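Thiamine-binding periplasmic protein (Escherichia coli, PDB 2QRY) binds thiamine, thiamine phosphate and thiamine diphosphate with high affinity in the periplasm and serves the ThiBPQ ABC transporter in thiamine import. Local coordinates at residues Y28-F33 with T280-Y285; V42-F47 with C53-V58. All blocks are in the same frame, centred on the assembly; numbering follows the deposited sequence.

Both contacts build on the same part of the fold, since strands 24-29 and 54-59 are parallel neighbours in one sheet, and interaction 2 is nested inside the long chain loop that interaction 1 closes. The two meet where Thr29 N lies 2.9 Å from Val58 O, probably a hydrogen bond between the strands. Interaction 1 is buried near the centre of the protein; its small direct interface is completed by thiamin phosphate and a bridging water, so aromatic rings and polar groups dominate. Interaction 2 lies about 20 Å from the centre of the chain and packs a helix on a strand through apolar side chains, with lysine and glutamate at its outer rim.

Interaction 1: Y28-F33 with T280-Y285; sequences YTYDSF and TGNWMY. With TPS (thiamin phosphate), chain E.
Tyr30 and Asn282 approach from opposite directions, the phenol ring and the side-chain amide nearly coplanar at 17°, so that the amide sits at the hydroxyl edge of the ring. The hydroxyl hydrogen-bonds to Glu248, which ties it to strand 243-252. Phe33 meets the same amide very differently, its ring plane standing almost perpendicular to it and its CD1 side coming obliquely to the amide.

A second polar link runs through water. One molecule donates to Ser32 O (2.8 Å) and to Gly281 O (3.2 Å), and it accepts from the amino nitrogen N4A of the thiamin pyrimidine (2.9 Å). With both its protons given to backbone carbonyls, the water is held to accept from that amino group.

The remaining contacts are van der Waals. With CG of Tyr30 placed between its backbone N and carbonyl carbon (chi1 50°), the ring lays one face over ligand C6, 3.8 Å from the plane; Thr29 OG1 lies on the opposite face. Met284, here selenomethionine, is flexible and apolar, and its chain bends at chi2 and chi3 to set SE against the thiazolium methyl CM4. Trp283 CD1 lies 3.7 Å from pyrimidine N3A. The aromatic rings of Tyr30 and Trp283 thus suit a flat heterocyclic ligand, lining the thiamine cleft of a type 2 periplasmic binding protein.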
ATOM      1  N   TYR A  28      14.211   5.644  -0.711  1.00 22.45           N
ATOM      2  CA  TYR A  28      13.482   5.334   0.517  1.00 22.16           C
ATOM      3  C   TYR A  28      12.245   4.496   0.177  1.00 21.99           C
ATOM      4  O   TYR A  28      11.524   4.803  -0.770  1.00 21.88           O
ATOM      5  CB  TYR A  28      13.010   6.612   1.215  1.00 21.32           C
ATOM      6  CG  TYR A  28      14.060   7.372   1.991  1.00 23.44           C
ATOM      7  CD1 TYR A  28      15.384   6.934   2.046  1.00 24.43           C
ATOM      8  CD2 TYR A  28      13.721   8.527   2.688  1.00 24.02           C
ATOM      9  CE1 TYR A  28      16.341   7.633   2.780  1.00 25.57           C
ATOM     10  CE2 TYR A  28      14.662   9.229   3.423  1.00 25.64           C
ATOM     11  CZ  TYR A  28      15.969   8.780   3.466  1.00 26.99           C
ATOM     12  OH  TYR A  28      16.897   9.480   4.200  1.00 30.25           O
ATOM     13  N   THR A  29      11.992   3.451   0.958  1.00 20.92           N
ATOM     14  CA  THR A  29      10.825   2.607   0.725  1.00 21.16           C
ATOM     15  C   THR A  29      10.475   1.820   1.995  1.00 20.20           C
ATOM     16  O   THR A  29      11.179   1.921   2.998  1.00 16.61           O
ATOM     17  CB  THR A  29      11.070   1.629  -0.458  1.00 21.76           C
ATOM     18  OG1 THR A  29       9.841   0.975  -0.794  1.00 23.36           O
ATOM     19  CG2 THR A  29      12.128   0.583  -0.090  1.00 20.78           C
ATOM     20  N   TYR A  30       9.385   1.054   1.956  1.00 19.44           N
ATOM     21  CA  TYR A  30       8.971   0.264   3.110  1.00 19.69           C
ATOM     22  C   TYR A  30       9.632  -1.114   3.106  1.00 21.54           C
ATOM     23  O   TYR A  30      10.180  -1.537   2.080  1.00 22.08           O
ATOM     24  CB  TYR A  30       7.439   0.163   3.161  1.00 20.59           C
ATOM     25  CG  TYR A  30       6.761  -0.266   1.876  1.00 18.87           C
ATOM     26  CD1 TYR A  30       6.663  -1.614   1.528  1.00 19.53           C
ATOM     27  CD2 TYR A  30       6.159   0.678   1.039  1.00 19.20           C
ATOM     28  CE1 TYR A  30       5.964  -2.017   0.376  1.00 19.78           C
ATOM     29  CE2 TYR A  30       5.463   0.292  -0.113  1.00 18.68           C
ATOM     30  CZ  TYR A  30       5.367  -1.055  -0.434  1.00 19.84           C
ATOM     31  OH  TYR A  30       4.640  -1.439  -1.540  1.00 21.25           O
ATOM     32  N   ASP A  31       9.583  -1.820   4.240  1.00 21.99           N
ATOM     33  CA  ASP A  31      10.256  -3.115   4.349  1.00 22.92           C
ATOM     34  C   ASP A  31       9.828  -4.265   3.457  1.00 22.51           C
ATOM     35  O   ASP A  31      10.684  -5.017   2.992  1.00 22.87           O
ATOM     36  CB  ASP A  31      10.299  -3.611   5.807  1.00 27.03           C
ATOM     37  CG  ASP A  31       8.936  -3.668   6.462  1.00 30.90           C
ATOM     38  OD1 ASP A  31       7.949  -4.046   5.795  1.00 32.73           O
ATOM     39  OD2 ASP A  31       8.857  -3.346   7.667  1.00 35.60           O
ATOM     40  N   SER A  32       8.534  -4.426   3.210  1.00 21.34           N
ATOM     41  CA  SER A  32       8.100  -5.530   2.367  1.00 22.26           C
ATOM     42  C   SER A  32       8.533  -5.339   0.907  1.00 22.84           C
ATOM     43  O   SER A  32       8.569  -6.298   0.142  1.00 22.74           O
ATOM     44  CB  SER A  32       6.584  -5.715   2.458  1.00 20.72           C
ATOM     45  OG  SER A  32       5.899  -4.589   1.959  1.00 23.74           O
ATOM     46  N   PHE A  33       8.881  -4.114   0.520  1.00 23.75           N
ATOM     47  CA  PHE A  33       9.310  -3.879  -0.856  1.00 24.13           C
ATOM     48  C   PHE A  33      10.770  -4.294  -1.027  1.00 25.98           C
ATOM     49  O   PHE A  33      11.102  -5.047  -1.943  1.00 26.62           O
ATOM     50  CB  PHE A  33       9.158  -2.406  -1.245  1.00 22.27           C
ATOM     51  CG  PHE A  33       9.371  -2.142  -2.712  1.00 22.53           C
ATOM     52  CD1 PHE A  33       8.319  -2.257  -3.616  1.00 24.21           C
ATOM     53  CD2 PHE A  33      10.627  -1.800  -3.196  1.00 22.50           C
ATOM     54  CE1 PHE A  33       8.516  -2.033  -4.979  1.00 25.35           C
ATOM     55  CE2 PHE A  33      10.835  -1.574  -4.561  1.00 25.48           C
ATOM     56  CZ  PHE A  33       9.778  -1.690  -5.454  1.00 24.11           C
ATOM     57  N   THR A 280       4.815 -10.999  -8.628  1.00 25.04           N
ATOM     58  CA  THR A 280       5.295 -11.966  -7.645  1.00 24.96           C
ATOM     59  C   THR A 280       6.230 -11.377  -6.594  1.00 25.65           C
ATOM     60  O   THR A 280       6.679 -12.082  -5.694  1.00 25.95           O
ATOM     61  CB  THR A 280       5.999 -13.155  -8.336  1.00 26.88           C
ATOM     62  OG1 THR A 280       7.179 -12.698  -9.006  1.00 23.89           O
ATOM     63  CG2 THR A 280       5.059 -13.807  -9.360  1.00 25.78           C
ATOM     64  N   GLY A 281       6.514 -10.082  -6.701  1.00 25.44           N
ATOM     65  CA  GLY A 281       7.381  -9.441  -5.731  1.00 22.64           C
ATOM     66  C   GLY A 281       6.600  -8.686  -4.672  1.00 21.25           C
ATOM     67  O   GLY A 281       6.816  -8.885  -3.476  1.00 19.61           O
ATOM     68  N   ASN A 282       5.685  -7.826  -5.116  1.00 20.95           N
ATOM     69  CA  ASN A 282       4.869  -7.015  -4.216  1.00 19.00           C
ATOM     70  C   ASN A 282       3.442  -7.543  -4.093  1.00 19.57           C
ATOM     71  O   ASN A 282       2.683  -7.081  -3.245  1.00 18.87           O
ATOM     72  CB  ASN A 282       4.815  -5.568  -4.714  1.00 18.05           C
ATOM     73  CG  ASN A 282       4.978  -4.543  -3.586  1.00 19.78           C
ATOM     74  OD1 ASN A 282       4.478  -3.414  -3.673  1.00 18.17           O
ATOM     75  ND2 ASN A 282       5.696  -4.926  -2.540  1.00 16.69           N
ATOM     76  N   TRP A 283       3.073  -8.499  -4.942  1.00 18.64           N
ATOM     77  CA  TRP A 283       1.729  -9.061  -4.912  1.00 19.46           C
ATOM     78  C   TRP A 283       0.675  -7.957  -5.020  1.00 19.42           C
ATOM     79  O   TRP A 283      -0.148  -7.744  -4.131  1.00 19.56           O
ATOM     80  CB  TRP A 283       1.552  -9.890  -3.637  1.00 19.96           C
ATOM     81  CG  TRP A 283       2.574 -10.976  -3.578  1.00 22.26           C
ATOM     82  CD1 TRP A 283       3.742 -10.972  -2.865  1.00 21.88           C
ATOM     83  CD2 TRP A 283       2.592 -12.170  -4.369  1.00 21.39           C
ATOM     84  NE1 TRP A 283       4.487 -12.083  -3.170  1.00 20.68           N
ATOM     85  CE2 TRP A 283       3.806 -12.836  -4.090  1.00 22.15           C
ATOM     86  CE3 TRP A 283       1.702 -12.737  -5.292  1.00 21.89           C
ATOM     87  CZ2 TRP A 283       4.153 -14.047  -4.702  1.00 21.77           C
ATOM     88  CZ3 TRP A 283       2.045 -13.939  -5.901  1.00 21.75           C
ATOM     89  CH2 TRP A 283       3.264 -14.580  -5.602  1.00 21.58           C
HETATM   90  N   MSE A 284       0.733  -7.257  -6.141  1.00 22.12           N
HETATM   91  CA  MSE A 284      -0.163  -6.156  -6.457  1.00 23.03           C
HETATM   92  C   MSE A 284      -0.327  -6.176  -7.976  1.00 23.85           C
HETATM   93  O   MSE A 284       0.431  -6.856  -8.670  1.00 23.48           O
HETATM   94  CB  MSE A 284       0.481  -4.828  -6.034  1.00 25.88           C
HETATM   95  CG  MSE A 284       0.659  -4.641  -4.537  1.00 25.09           C
HETATM   96 SE   MSE A 284      -1.027  -4.339  -3.633  1.00 32.71          SE
HETATM   97  CE  MSE A 284      -1.197  -2.425  -3.953  1.00 24.67           C
ATOM     98  N   TYR A 285      -1.301  -5.436  -8.495  1.00 24.63           N
ATOM     99  CA  TYR A 285      -1.508  -5.382  -9.942  1.00 26.29           C
ATOM    100  C   TYR A 285      -0.551  -4.353 -10.545  1.00 28.02           C
ATOM    101  O   TYR A 285      -0.455  -3.224 -10.062  1.00 28.74           O
ATOM    102  CB  TYR A 285      -2.955  -5.000 -10.269  1.00 23.76           C
ATOM    103  CG  TYR A 285      -3.964  -6.042  -9.850  1.00 22.28           C
ATOM    104  CD1 TYR A 285      -4.058  -7.260 -10.521  1.00 21.35           C
ATOM    105  CD2 TYR A 285      -4.812  -5.819  -8.767  1.00 23.11           C
ATOM    106  CE1 TYR A 285      -4.972  -8.235 -10.124  1.00 19.62           C
ATOM    107  CE2 TYR A 285      -5.732  -6.785  -8.360  1.00 22.07           C
ATOM    108  CZ  TYR A 285      -5.803  -7.990  -9.044  1.00 20.38           C
ATOM    109  OH  TYR A 285      -6.699  -8.947  -8.636  1.00 20.69           O
TER
HETATM  110  CM2 TPS E 400       1.255 -11.619   0.944  1.00 16.66           C
HETATM  111  N3  TPS E 400       1.774  -5.088   0.406  1.00 21.75           N
HETATM  112  C2  TPS E 400       1.971  -5.550   1.625  1.00 22.35           C
HETATM  113  S1  TPS E 400       2.224  -4.136   2.578  1.00 22.37           S
HETATM  114  C5  TPS E 400       2.048  -2.941   1.285  1.00 21.14           C
HETATM  115  C4  TPS E 400       1.808  -3.743   0.190  1.00 21.84           C
HETATM  116  CM4 TPS E 400       1.586  -3.130  -1.189  1.00 22.85           C
HETATM  117  C6  TPS E 400       2.151  -1.462   1.490  1.00 23.99           C
HETATM  118  C7  TPS E 400       2.541  -1.402   2.967  1.00 25.37           C
HETATM  119  O7  TPS E 400       2.667  -0.083   3.485  1.00 31.10           O
HETATM  120  N1A TPS E 400       0.216  -9.476   0.323  1.00 18.69           N
HETATM  121  C2A TPS E 400       1.340 -10.174   0.506  1.00 18.59           C
HETATM  122  N3A TPS E 400       2.534  -9.617   0.312  1.00 15.76           N
HETATM  123  C4A TPS E 400       2.654  -8.329  -0.076  1.00 17.52           C
HETATM  124  N4A TPS E 400       3.907  -7.775  -0.266  1.00 17.56           N
HETATM  125  C5A TPS E 400       1.472  -7.549  -0.282  1.00 19.40           C
HETATM  126  C6A TPS E 400       0.242  -8.191  -0.063  1.00 19.13           C
HETATM  127  C7A TPS E 400       1.502  -6.065  -0.722  1.00 19.07           C
HETATM  128  P1  TPS E 400       3.089  -0.243   5.037  1.00 24.68           P
HETATM  129  O1  TPS E 400       2.053  -1.145   5.764  1.00 27.25           O
HETATM  130  O2  TPS E 400       3.233   1.166   5.743  1.00 31.77           O
HETATM  131  O3  TPS E 400       4.461  -0.949   5.094  1.00 24.66           O
HETATM  132  O   HOH W   1       6.731  -8.354  -0.310  1.00 36.49           O

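Interaction 2: V42-F47 with C53-V58; sequences VVKKAF and CELKLV
Phe47 and Leu55 form the close-packed part of this contact, their side chains crossing at about a right angle where helix 42-47 lies over strand 54-58. The two segments run nearly antiparallel, at 163°, with axes 8.3 Å apart. CG of Phe47 is anti to its backbone N, which sends the ring across to the strand, where CD2 meets Leu55 CD1 at 4.0 Å. Cys53 SG comes obliquely to the ring carbons CD2 and CE2, 3.4 Å from Phe47 CE2, in a sulfur-aromatic contact. The other leucine branch turns to the helix backbone, Leu55 CD2 reaching Lys44 CA at 3.6 Å, with Val43 CG1 more distant at 4.4 Å. Leucine suits this place because its two methyls serve two neighbours, CD1 the Phe47 ring and CD2 the backbone of Lys44. Phe265 and Phe268 of helix 259-269 meet the Phe47 ring and continue the apolar layer.

The outer side is sparser in packing but pinned by one short bond. Partly exposed Leu57 forms its loose apolar edge, CD1 lying 4.4 Å from Lys44 CB. Lys44 runs extended until a bend at chi4 (66°) brings its NZ to Leu55 O, a hydrogen bond of 2.6 Å with the nitrogen tilted 19° from the carbonyl plane. Lysine suits this rim: its methylenes reach across from the helix to the strand, passing Leu55 O, while the ammonium group also forms a salt bridge with Glu48. Glu48 in turn accepts from Leu55 N, so side chains engage both backbone polar groups of Leu55, whereas the backbones of Glu54 and Lys56 pair with strand 24-29. Those two residues point away from the helix and share a salt bridge whose hydrogen bond is weak. Strand 24-29, helix 40-48 and the parallel neighbouring strand 54-59 form a beta-alpha-beta crossover, with short helix 31-34 also in the connection.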
ATOM      1  N   VAL A  42      15.148  -7.848  -7.221  1.00 36.70           N
ATOM      2  CA  VAL A  42      14.918  -8.001  -8.654  1.00 36.97           C
ATOM      3  C   VAL A  42      15.020  -6.660  -9.376  1.00 37.13           C
ATOM      4  O   VAL A  42      15.740  -6.539 -10.364  1.00 37.29           O
ATOM      5  CB  VAL A  42      13.529  -8.608  -8.938  1.00 36.31           C
ATOM      6  CG1 VAL A  42      13.353  -8.823 -10.437  1.00 34.77           C
ATOM      7  CG2 VAL A  42      13.374  -9.923  -8.187  1.00 35.86           C
ATOM      8  N   VAL A  43      14.297  -5.657  -8.885  1.00 36.78           N
ATOM      9  CA  VAL A  43      14.326  -4.333  -9.493  1.00 37.12           C
ATOM     10  C   VAL A  43      15.734  -3.745  -9.445  1.00 37.26           C
ATOM     11  O   VAL A  43      16.192  -3.126 -10.401  1.00 35.90           O
ATOM     12  CB  VAL A  43      13.353  -3.367  -8.778  1.00 38.01           C
ATOM     13  CG1 VAL A  43      13.704  -1.927  -9.112  1.00 37.88           C
ATOM     14  CG2 VAL A  43      11.931  -3.654  -9.214  1.00 37.67           C
ATOM     15  N   LYS A  44      16.417  -3.949  -8.326  1.00 38.19           N
ATOM     16  CA  LYS A  44      17.766  -3.437  -8.152  1.00 39.55           C
ATOM     17  C   LYS A  44      18.708  -3.918  -9.249  1.00 40.54           C
ATOM     18  O   LYS A  44      19.258  -3.112  -9.993  1.00 40.07           O
ATOM     19  CB  LYS A  44      18.313  -3.849  -6.783  1.00 40.45           C
ATOM     20  CG  LYS A  44      19.760  -3.452  -6.528  1.00 40.04           C
ATOM     21  CD  LYS A  44      20.175  -3.859  -5.123  1.00 42.81           C
ATOM     22  CE  LYS A  44      21.681  -3.733  -4.900  1.00 44.90           C
ATOM     23  NZ  LYS A  44      22.177  -2.329  -4.939  1.00 48.07           N
ATOM     24  N   LYS A  45      18.894  -5.229  -9.357  1.00 41.66           N
ATOM     25  CA  LYS A  45      19.797  -5.760 -10.368  1.00 42.32           C
ATOM     26  C   LYS A  45      19.345  -5.419 -11.787  1.00 41.75           C
ATOM     27  O   LYS A  45      20.172  -5.257 -12.683  1.00 41.58           O
ATOM     28  CB  LYS A  45      19.948  -7.274 -10.217  1.00 42.95           C
ATOM     29  CG  LYS A  45      18.883  -8.101 -10.905  1.00 44.43           C
ATOM     30  CD  LYS A  45      19.297  -9.572 -10.935  1.00 46.68           C
ATOM     31  CE  LYS A  45      20.657  -9.750 -11.618  1.00 46.93           C
ATOM     32  NZ  LYS A  45      21.058 -11.178 -11.747  1.00 47.00           N
ATOM     33  N   ALA A  46      18.039  -5.298 -11.985  1.00 41.26           N
ATOM     34  CA  ALA A  46      17.505  -4.974 -13.302  1.00 42.26           C
ATOM     35  C   ALA A  46      17.789  -3.522 -13.673  1.00 42.66           C
ATOM     36  O   ALA A  46      17.937  -3.188 -14.851  1.00 43.27           O
ATOM     37  CB  ALA A  46      16.006  -5.238 -13.340  1.00 41.74           C
ATOM     38  N   PHE A  47      17.854  -2.655 -12.670  1.00 41.66           N
ATOM     39  CA  PHE A  47      18.124  -1.250 -12.926  1.00 40.76           C
ATOM     40  C   PHE A  47      19.620  -1.043 -13.079  1.00 42.08           C
ATOM     41  O   PHE A  47      20.064  -0.355 -13.993  1.00 42.34           O
ATOM     42  CB  PHE A  47      17.604  -0.382 -11.780  1.00 38.56           C
ATOM     43  CG  PHE A  47      17.819   1.088 -11.990  1.00 37.25           C
ATOM     44  CD1 PHE A  47      17.177   1.758 -13.028  1.00 36.63           C
ATOM     45  CD2 PHE A  47      18.665   1.807 -11.149  1.00 35.69           C
ATOM     46  CE1 PHE A  47      17.372   3.132 -13.228  1.00 36.60           C
ATOM     47  CE2 PHE A  47      18.869   3.180 -11.339  1.00 36.05           C
ATOM     48  CZ  PHE A  47      18.221   3.845 -12.380  1.00 34.41           C
ATOM     49  N   CYS A  53      25.165   2.386 -12.064  1.00 54.96           N
ATOM     50  CA  CYS A  53      25.036   3.124 -10.811  1.00 53.94           C
ATOM     51  C   CYS A  53      24.735   2.123  -9.711  1.00 51.83           C
ATOM     52  O   CYS A  53      24.498   0.950  -9.982  1.00 51.66           O
ATOM     53  CB  CYS A  53      23.880   4.124 -10.880  1.00 54.91           C
ATOM     54  SG  CYS A  53      22.255   3.353 -10.705  1.00 56.17           S
ATOM     55  N   GLU A  54      24.744   2.585  -8.468  1.00 49.82           N
ATOM     56  CA  GLU A  54      24.438   1.700  -7.358  1.00 48.62           C
ATOM     57  C   GLU A  54      23.100   2.100  -6.763  1.00 47.53           C
ATOM     58  O   GLU A  54      22.999   3.118  -6.075  1.00 48.53           O
ATOM     59  CB  GLU A  54      25.522   1.761  -6.280  1.00 48.47           C
ATOM     60  CG  GLU A  54      25.237   0.829  -5.108  1.00 50.61           C
ATOM     61  CD  GLU A  54      26.354   0.790  -4.081  1.00 52.24           C
ATOM     62  OE1 GLU A  54      26.748   1.865  -3.580  1.00 52.05           O
ATOM     63  OE2 GLU A  54      26.832  -0.323  -3.767  1.00 52.78           O
ATOM     64  N   LEU A  55      22.071   1.309  -7.050  1.00 45.29           N
ATOM     65  CA  LEU A  55      20.736   1.573  -6.528  1.00 43.92           C
ATOM     66  C   LEU A  55      20.710   1.137  -5.073  1.00 42.72           C
ATOM     67  O   LEU A  55      20.894  -0.042  -4.771  1.00 42.43           O
ATOM     68  CB  LEU A  55      19.681   0.786  -7.303  1.00 43.68           C
ATOM     69  CG  LEU A  55      18.240   1.076  -6.881  1.00 42.37           C
ATOM     70  CD1 LEU A  55      17.858   2.478  -7.331  1.00 41.55           C
ATOM     71  CD2 LEU A  55      17.309   0.048  -7.491  1.00 41.58           C
ATOM     72  N   LYS A  56      20.478   2.085  -4.174  1.00 40.97           N
ATOM     73  CA  LYS A  56      20.451   1.775  -2.753  1.00 40.78           C
ATOM     74  C   LYS A  56      19.038   1.892  -2.189  1.00 38.58           C
ATOM     75  O   LYS A  56      18.566   2.989  -1.887  1.00 38.05           O
ATOM     76  CB  LYS A  56      21.410   2.710  -2.014  1.00 41.89           C
ATOM     77  CG  LYS A  56      21.978   2.127  -0.741  1.00 45.01           C
ATOM     78  CD  LYS A  56      23.251   2.854  -0.325  1.00 46.75           C
ATOM     79  CE  LYS A  56      24.381   2.633  -1.335  1.00 48.27           C
ATOM     80  NZ  LYS A  56      25.662   3.272  -0.900  1.00 47.33           N
ATOM     81  N   LEU A  57      18.369   0.749  -2.065  1.00 36.64           N
ATOM     82  CA  LEU A  57      17.009   0.687  -1.545  1.00 34.29           C
ATOM     83  C   LEU A  57      17.023   0.594  -0.027  1.00 33.98           C
ATOM     84  O   LEU A  57      17.466  -0.399   0.544  1.00 33.53           O
ATOM     85  CB  LEU A  57      16.282  -0.519  -2.133  1.00 34.67           C
ATOM     86  CG  LEU A  57      15.810  -0.324  -3.572  1.00 36.79           C
ATOM     87  CD1 LEU A  57      15.427  -1.670  -4.192  1.00 36.83           C
ATOM     88  CD2 LEU A  57      14.633   0.645  -3.579  1.00 34.55           C
ATOM     89  N   VAL A  58      16.524   1.634   0.622  1.00 32.27           N
ATOM     90  CA  VAL A  58      16.505   1.683   2.070  1.00 32.12           C
ATOM     91  C   VAL A  58      15.113   1.465   2.649  1.00 31.22           C
ATOM     92  O   VAL A  58      14.236   2.317   2.496  1.00 31.14           O
ATOM     93  CB  VAL A  58      17.025   3.055   2.569  1.00 33.98           C
ATOM     94  CG1 VAL A  58      17.164   3.042   4.074  1.00 35.33           C
ATOM     95  CG2 VAL A  58      18.355   3.384   1.909  1.00 34.34           C
TER